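Local coordinates for putative extracellular solute-binding protein (Bordetella bronchiseptica, PDB 4P56) that binds mandelate and probably delivers such aromatic hydroxy acids to a TRAP transporter as its periplasmic solute receptor, at residues Asp123-Lys127 with Tyr128-Ala132; Val240-Arg244 with Asp245-Arg249. All coordinates share one frame; numbering follows the deposited sequence.

Contact 1 of 2, residues Asp123-Lys127 with Tyr128-Ala132; sequences DTYEK and YLLKA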
loop_
_atom_site.group_PDB
_atom_site.type_symbol
_atom_site.label_atom_id
_atom_site.label_comp_id
_atom_site.label_asym_id
_atom_site.label_seq_id
_atom_site.Cartn_x
_atom_site.Cartn_y
_atom_site.Cartn_z
ATOM N N ASP A 123 -7.169 -11.875 2.953
ATOM C CA ASP A 123 -8.129 -12.937 3.224
ATOM C C ASP A 123 -9.430 -12.601 2.489
ATOM O O ASP A 123 -10.082 -13.477 1.916
ATOM C CB ASP A 123 -8.377 -13.109 4.728
ATOM C CG ASP A 123 -7.253 -13.883 5.445
ATOM O OD1 ASP A 123 -6.413 -14.504 4.770
ATOM O OD2 ASP A 123 -7.215 -13.889 6.704
ATOM N N THR A 124 -9.792 -11.325 2.470
ATOM C CA THR A 124 -11.066 -10.910 1.858
ATOM C C THR A 124 -10.952 -11.060 0.332
ATOM O O THR A 124 -11.863 -11.600 -0.320
ATOM C CB THR A 124 -11.387 -9.463 2.235
ATOM O OG1 THR A 124 -11.559 -9.359 3.672
ATOM C CG2 THR A 124 -12.643 -8.977 1.539
ATOM N N TYR A 125 -9.839 -10.566 -0.219
ATOM C CA TYR A 125 -9.586 -10.594 -1.666
ATOM C C TYR A 125 -9.567 -12.036 -2.181
ATOM O O TYR A 125 -10.196 -12.364 -3.174
ATOM C CB TYR A 125 -8.254 -9.874 -2.023
ATOM C CG TYR A 125 -8.244 -9.337 -3.458
ATOM C CD1 TYR A 125 -7.858 -10.131 -4.508
ATOM C CD2 TYR A 125 -8.708 -8.060 -3.746
ATOM C CE1 TYR A 125 -7.882 -9.658 -5.829
ATOM C CE2 TYR A 125 -8.749 -7.585 -5.054
ATOM C CZ TYR A 125 -8.328 -8.391 -6.091
ATOM O OH TYR A 125 -8.378 -7.919 -7.401
ATOM N N GLU A 126 -8.841 -12.889 -1.479
ATOM C CA GLU A 126 -8.768 -14.296 -1.831
ATOM C C GLU A 126 -10.152 -14.968 -1.797
ATOM O O GLU A 126 -10.509 -15.694 -2.707
ATOM C CB GLU A 126 -7.837 -14.986 -0.840
ATOM C CG GLU A 126 -7.885 -16.485 -0.941
ATOM C CD GLU A 126 -6.959 -17.147 0.036
ATOM O OE1 GLU A 126 -7.206 -17.055 1.270
ATOM O OE2 GLU A 126 -5.982 -17.742 -0.451
ATOM N N LYS A 127 -10.913 -14.738 -0.733
ATOM C CA LYS A 127 -12.210 -15.415 -0.590
ATOM C C LYS A 127 -13.279 -14.905 -1.561
ATOM O O LYS A 127 -14.085 -15.678 -2.041
ATOM C CB LYS A 127 -12.721 -15.269 0.855
ATOM C CG LYS A 127 -14.129 -15.876 1.071
ATOM C CD LYS A 127 -14.371 -16.027 2.543
ATOM C CE LYS A 127 -15.614 -16.833 2.873
ATOM N NZ LYS A 127 -15.762 -16.869 4.355
ATOM N N TYR A 128 -13.304 -13.610 -1.844
ATOM C CA TYR A 128 -14.462 -13.035 -2.540
ATOM C C TYR A 128 -14.158 -12.407 -3.905
ATOM O O TYR A 128 -15.061 -12.245 -4.722
ATOM C CB TYR A 128 -15.144 -11.956 -1.674
ATOM C CG TYR A 128 -15.745 -12.448 -0.377
ATOM C CD1 TYR A 128 -17.013 -13.008 -0.347
ATOM C CD2 TYR A 128 -15.057 -12.333 0.819
ATOM C CE1 TYR A 128 -17.560 -13.451 0.823
ATOM C CE2 TYR A 128 -15.604 -12.785 2.006
ATOM C CZ TYR A 128 -16.852 -13.346 1.998
ATOM O OH TYR A 128 -17.396 -13.778 3.186
ATOM N N LEU A 129 -12.919 -11.985 -4.133
ATOM C CA LEU A 129 -12.681 -11.038 -5.217
ATOM C C LEU A 129 -11.801 -11.565 -6.357
ATOM O O LEU A 129 -11.718 -10.937 -7.414
ATOM C CB LEU A 129 -12.032 -9.757 -4.654
ATOM C CG LEU A 129 -12.834 -9.084 -3.530
ATOM C CD1 LEU A 129 -12.131 -7.855 -2.974
ATOM C CD2 LEU A 129 -14.175 -8.691 -4.060
ATOM N N LEU A 130 -11.171 -12.711 -6.160
ATOM C CA LEU A 130 -10.237 -13.234 -7.153
ATOM C C LEU A 130 -10.905 -13.462 -8.509
ATOM O O LEU A 130 -10.267 -13.272 -9.550
ATOM C CB LEU A 130 -9.619 -14.555 -6.689
ATOM C CG LEU A 130 -8.619 -14.517 -5.526
ATOM C CD1 LEU A 130 -8.120 -15.899 -5.298
ATOM C CD2 LEU A 130 -7.442 -13.592 -5.788
ATOM N N LYS A 131 -12.165 -13.915 -8.502
ATOM C CA LYS A 131 -12.874 -14.237 -9.736
ATOM C C LYS A 131 -13.103 -13.067 -10.693
ATOM O O LYS A 131 -13.329 -13.284 -11.881
ATOM C CB LYS A 131 -14.212 -14.947 -9.442
ATOM C CG LYS A 131 -15.198 -14.140 -8.608
ATOM C CD LYS A 131 -16.447 -14.969 -8.321
ATOM C CE LYS A 131 -17.626 -14.111 -7.929
ATOM N NZ LYS A 131 -18.841 -14.959 -7.686
ATOM N N ALA A 132 -12.994 -11.846 -10.182
ATOM C CA ALA A 132 -13.157 -10.638 -10.993
ATOM C C ALA A 132 -11.971 -10.347 -11.950
ATOM O O ALA A 132 -12.078 -9.488 -12.847
ATOM C CB ALA A 132 -13.375 -9.472 -10.072
HETATM O O HOH W 1 -9.843 -9.611 -8.882
HETATM O O HOH W 2 -15.796 -14.383 5.706
#
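Leu129 lies over one face of the Tyr125 ring, its CB 3.9 Å from the ring centroid and only 10° off the normal, a CH-pi contact made almost over the middle of the ring. The two side chains cross at about a right angle, and Leu129 CD1 reaches the ring at Tyr125 CD2, 3.5 Å away. Leu130 comes instead to the ring's edge, with its CD2 near the ring plane beside Tyr125 CD1. One buried aromatic ring thus receives two successive leucines, one over its face and one at its rim. Tyrosine suits the place because its far end is polar: water 1 donates to both Tyr125 OH and Leu129 O, tying the ring to the last turn, and the same hydroxyl bonds to Glu134.

A second pair lies at the helix surface, with Lys127 exposed and Tyr128 wedged against Ala327, Ala328 and Ser331 of helix 325-340. The Lys127 chain is fully extended, with CG anti to its backbone N (chi1 176°), whereas Tyr128 CG stands beside its own backbone N (chi1 -64°). This pairing lets the two neighbours run side by side in one direction, with Lys127 CG 3.7 Å from the Tyr128 centroid, over the face. At their ends water 2 accepts from Lys127 NZ and bonds to Tyr128 OH.

Beneath these side chains, Tyr128 N bonds to Thr124 O at 2.9 Å, and Leu129 N to Tyr125 O. Tyr125 and Leu129 are buried, Tyr125 against strand 139-145, while Glu126 and Lys127 are exposed: the amphipathic C-terminal end of helix 114-129, which widens in a pi-type turn at 125-127 before a 3-10 segment, 130-132.

Contact 2 of 2, residues Val240-Arg244 with Asp245-Arg249; sequences VIINR and DAFAR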
loop_
_atom_site.group_PDB
_atom_site.type_symbol
_atom_site.label_atom_id
_atom_site.label_comp_id
_atom_site.label_asym_id
_atom_site.label_seq_id
_atom_site.Cartn_x
_atom_site.Cartn_y
_atom_site.Cartn_z
ATOM N N VAL A 240 1.872 -8.663 -4.759
ATOM C CA VAL A 240 3.066 -9.355 -5.222
ATOM C C VAL A 240 2.636 -10.349 -6.340
ATOM O O VAL A 240 1.727 -11.171 -6.151
ATOM C CB VAL A 240 3.757 -10.074 -4.066
ATOM C CG1 VAL A 240 4.925 -10.902 -4.591
ATOM C CG2 VAL A 240 4.236 -9.062 -3.047
ATOM N N ILE A 241 3.290 -10.254 -7.494
ATOM C CA ILE A 241 2.897 -10.970 -8.691
ATOM C C ILE A 241 4.081 -11.738 -9.305
ATOM O O ILE A 241 5.249 -11.386 -9.090
ATOM C CB ILE A 241 2.274 -10.001 -9.745
ATOM C CG1 ILE A 241 3.223 -8.874 -10.084
ATOM C CG2 ILE A 241 0.973 -9.335 -9.194
ATOM C CD1 ILE A 241 2.812 -8.041 -11.269
ATOM N N ILE A 242 3.761 -12.803 -10.046
ATOM C CA ILE A 242 4.770 -13.580 -10.743
ATOM C C ILE A 242 4.316 -13.913 -12.146
ATOM O O ILE A 242 3.130 -14.122 -12.429
ATOM C CB ILE A 242 5.162 -14.864 -9.937
ATOM C CG1 ILE A 242 6.312 -15.584 -10.622
ATOM C CG2 ILE A 242 3.951 -15.782 -9.756
ATOM C CD1 ILE A 242 6.989 -16.647 -9.722
ATOM N N ASN A 243 5.277 -13.898 -13.049
ATOM C CA ASN A 243 5.008 -14.222 -14.423
ATOM C C ASN A 243 4.510 -15.674 -14.487
ATOM O O ASN A 243 5.055 -16.561 -13.803
ATOM C CB ASN A 243 6.302 -14.088 -15.214
ATOM C CG ASN A 243 6.153 -14.588 -16.642
ATOM O OD1 ASN A 243 6.377 -15.759 -16.897
ATOM N ND2 ASN A 243 5.739 -13.714 -17.550
ATOM N N ARG A 244 3.476 -15.927 -15.287
ATOM C CA ARG A 244 2.845 -17.249 -15.283
ATOM C C ARG A 244 3.734 -18.335 -15.868
ATOM O O ARG A 244 3.704 -19.483 -15.428
ATOM C CB ARG A 244 1.506 -17.213 -16.046
ATOM C CG ARG A 244 0.446 -16.469 -15.286
ATOM C CD ARG A 244 -0.862 -16.413 -16.081
ATOM N NE ARG A 244 -1.922 -15.965 -15.196
ATOM C CZ ARG A 244 -3.088 -15.486 -15.605
ATOM N NH1 ARG A 244 -3.357 -15.396 -16.903
ATOM N NH2 ARG A 244 -3.973 -15.080 -14.705
ATOM N N ASP A 245 4.501 -17.988 -16.886
ATOM C CA ASP A 245 5.422 -18.957 -17.489
ATOM C C ASP A 245 6.529 -19.357 -16.502
ATOM O O ASP A 245 6.885 -20.537 -16.388
ATOM C CB ASP A 245 5.998 -18.379 -18.772
ATOM C CG ASP A 245 4.947 -18.292 -19.883
ATOM O OD1 ASP A 245 4.016 -19.122 -19.847
ATOM O OD2 ASP A 245 5.041 -17.405 -20.767
ATOM N N ALA A 246 7.026 -18.381 -15.750
ATOM C CA ALA A 246 8.049 -18.654 -14.730
ATOM C C ALA A 246 7.501 -19.586 -13.648
ATOM O O ALA A 246 8.144 -20.560 -13.256
ATOM C CB ALA A 246 8.519 -17.371 -14.123
ATOM N N PHE A 247 6.305 -19.292 -13.156
ATOM C CA PHE A 247 5.695 -20.164 -12.165
ATOM C C PHE A 247 5.570 -21.576 -12.736
ATOM O O PHE A 247 5.759 -22.554 -12.019
ATOM C CB PHE A 247 4.331 -19.604 -11.769
ATOM C CG PHE A 247 3.641 -20.360 -10.674
ATOM C CD1 PHE A 247 3.916 -20.085 -9.337
ATOM C CD2 PHE A 247 2.674 -21.298 -10.976
ATOM C CE1 PHE A 247 3.253 -20.762 -8.326
ATOM C CE2 PHE A 247 2.012 -21.978 -9.972
ATOM C CZ PHE A 247 2.281 -21.701 -8.653
ATOM N N ALA A 248 5.255 -21.682 -14.024
ATOM C CA ALA A 248 5.079 -22.991 -14.648
ATOM C C ALA A 248 6.379 -23.775 -14.735
ATOM O O ALA A 248 6.352 -24.995 -14.964
ATOM C CB ALA A 248 4.450 -22.851 -16.055
ATOM N N ARG A 249 7.515 -23.093 -14.572
ATOM C CA ARG A 249 8.827 -23.750 -14.635
ATOM C C ARG A 249 9.164 -24.472 -13.331
ATOM O O ARG A 249 10.104 -25.249 -13.291
ATOM C CB ARG A 249 9.975 -22.746 -14.880
ATOM C CG ARG A 249 10.111 -22.126 -16.276
ATOM C CD ARG A 249 11.032 -20.870 -16.207
ATOM N NE ARG A 249 12.441 -21.195 -15.935
ATOM C CZ ARG A 249 13.363 -20.330 -15.495
ATOM N NH1 ARG A 249 13.057 -19.060 -15.241
ATOM N NH2 ARG A 249 14.612 -20.734 -15.303
HETATM O O HOH W 3 5.666 -14.521 -20.244
#
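With CG of Asn243 anti to its own N (chi1 172°) and the amide turned to chi2 -90°, OD1 is brought forward to the first turn of the helix that follows, where Ala246 N donates to it. That bond is 2.9 Å long, and it lies in the plane of the side-chain carbonyl, on a lone pair. Asparagine suits the position because its short side chain can reach an amide of the first turn that has no preceding helical carbonyl to use. Its other branch is held as well: ND2 bonds to Val80 O and gives a hydrogen to water 3, which in turn donates to Asp245 OD2. The buried amide is therefore gripped at both ends, which fixes its rotation.

Ala246 tucks in close by, its methyl 3.6 Å from Asn243 O, and a small residue fits between this cap and the loop at Asp86. The backbone then takes up the helical pattern. Phe247 N bonds to Asn243 O nearly straight, at 3.1 Å and 168°, and Ala248 N bonds to Arg244 O.

Phe247 meets Ile242, the last residue of the strand range 237-242, with Ile242 CG2 4.3 Å from Phe247 CD1 in an oblique, rather loose approach. Both side chains pack on Leu258 of helix 252-260, and the Phe247 ring also makes a cation-pi contact with Arg139. An aromatic residue here can serve both the apolar core and a cation. Strand 237-242 thus passes directly into helix 244-248, a strand-turn-helix connection closed by an asparagine N-cap.

Both contacts are local and lie beside the three-stranded antiparallel sheet: contact 1 packs Tyr125 and Leu130 against strand 139-145, while contact 2 leaves strand 237-242, the middle strand paired with it. Their centres are 19 Å apart, and they do not touch. Each is partly buried. In contact 1 Thr124, Tyr125 and Leu129 are buried and Glu126, Lys127 and Leu130 exposed; in contact 2 Ile242, Asn243, Ala246 and Phe247 are buried and Arg244, Asp245 and Ala248 exposed. One finishes a helix, the other starts one. Waters bridge groups in both, but CH-pi and leucine packing mark contact 1, whereas in contact 2 a polar amide accepts from the N-H of Ala246.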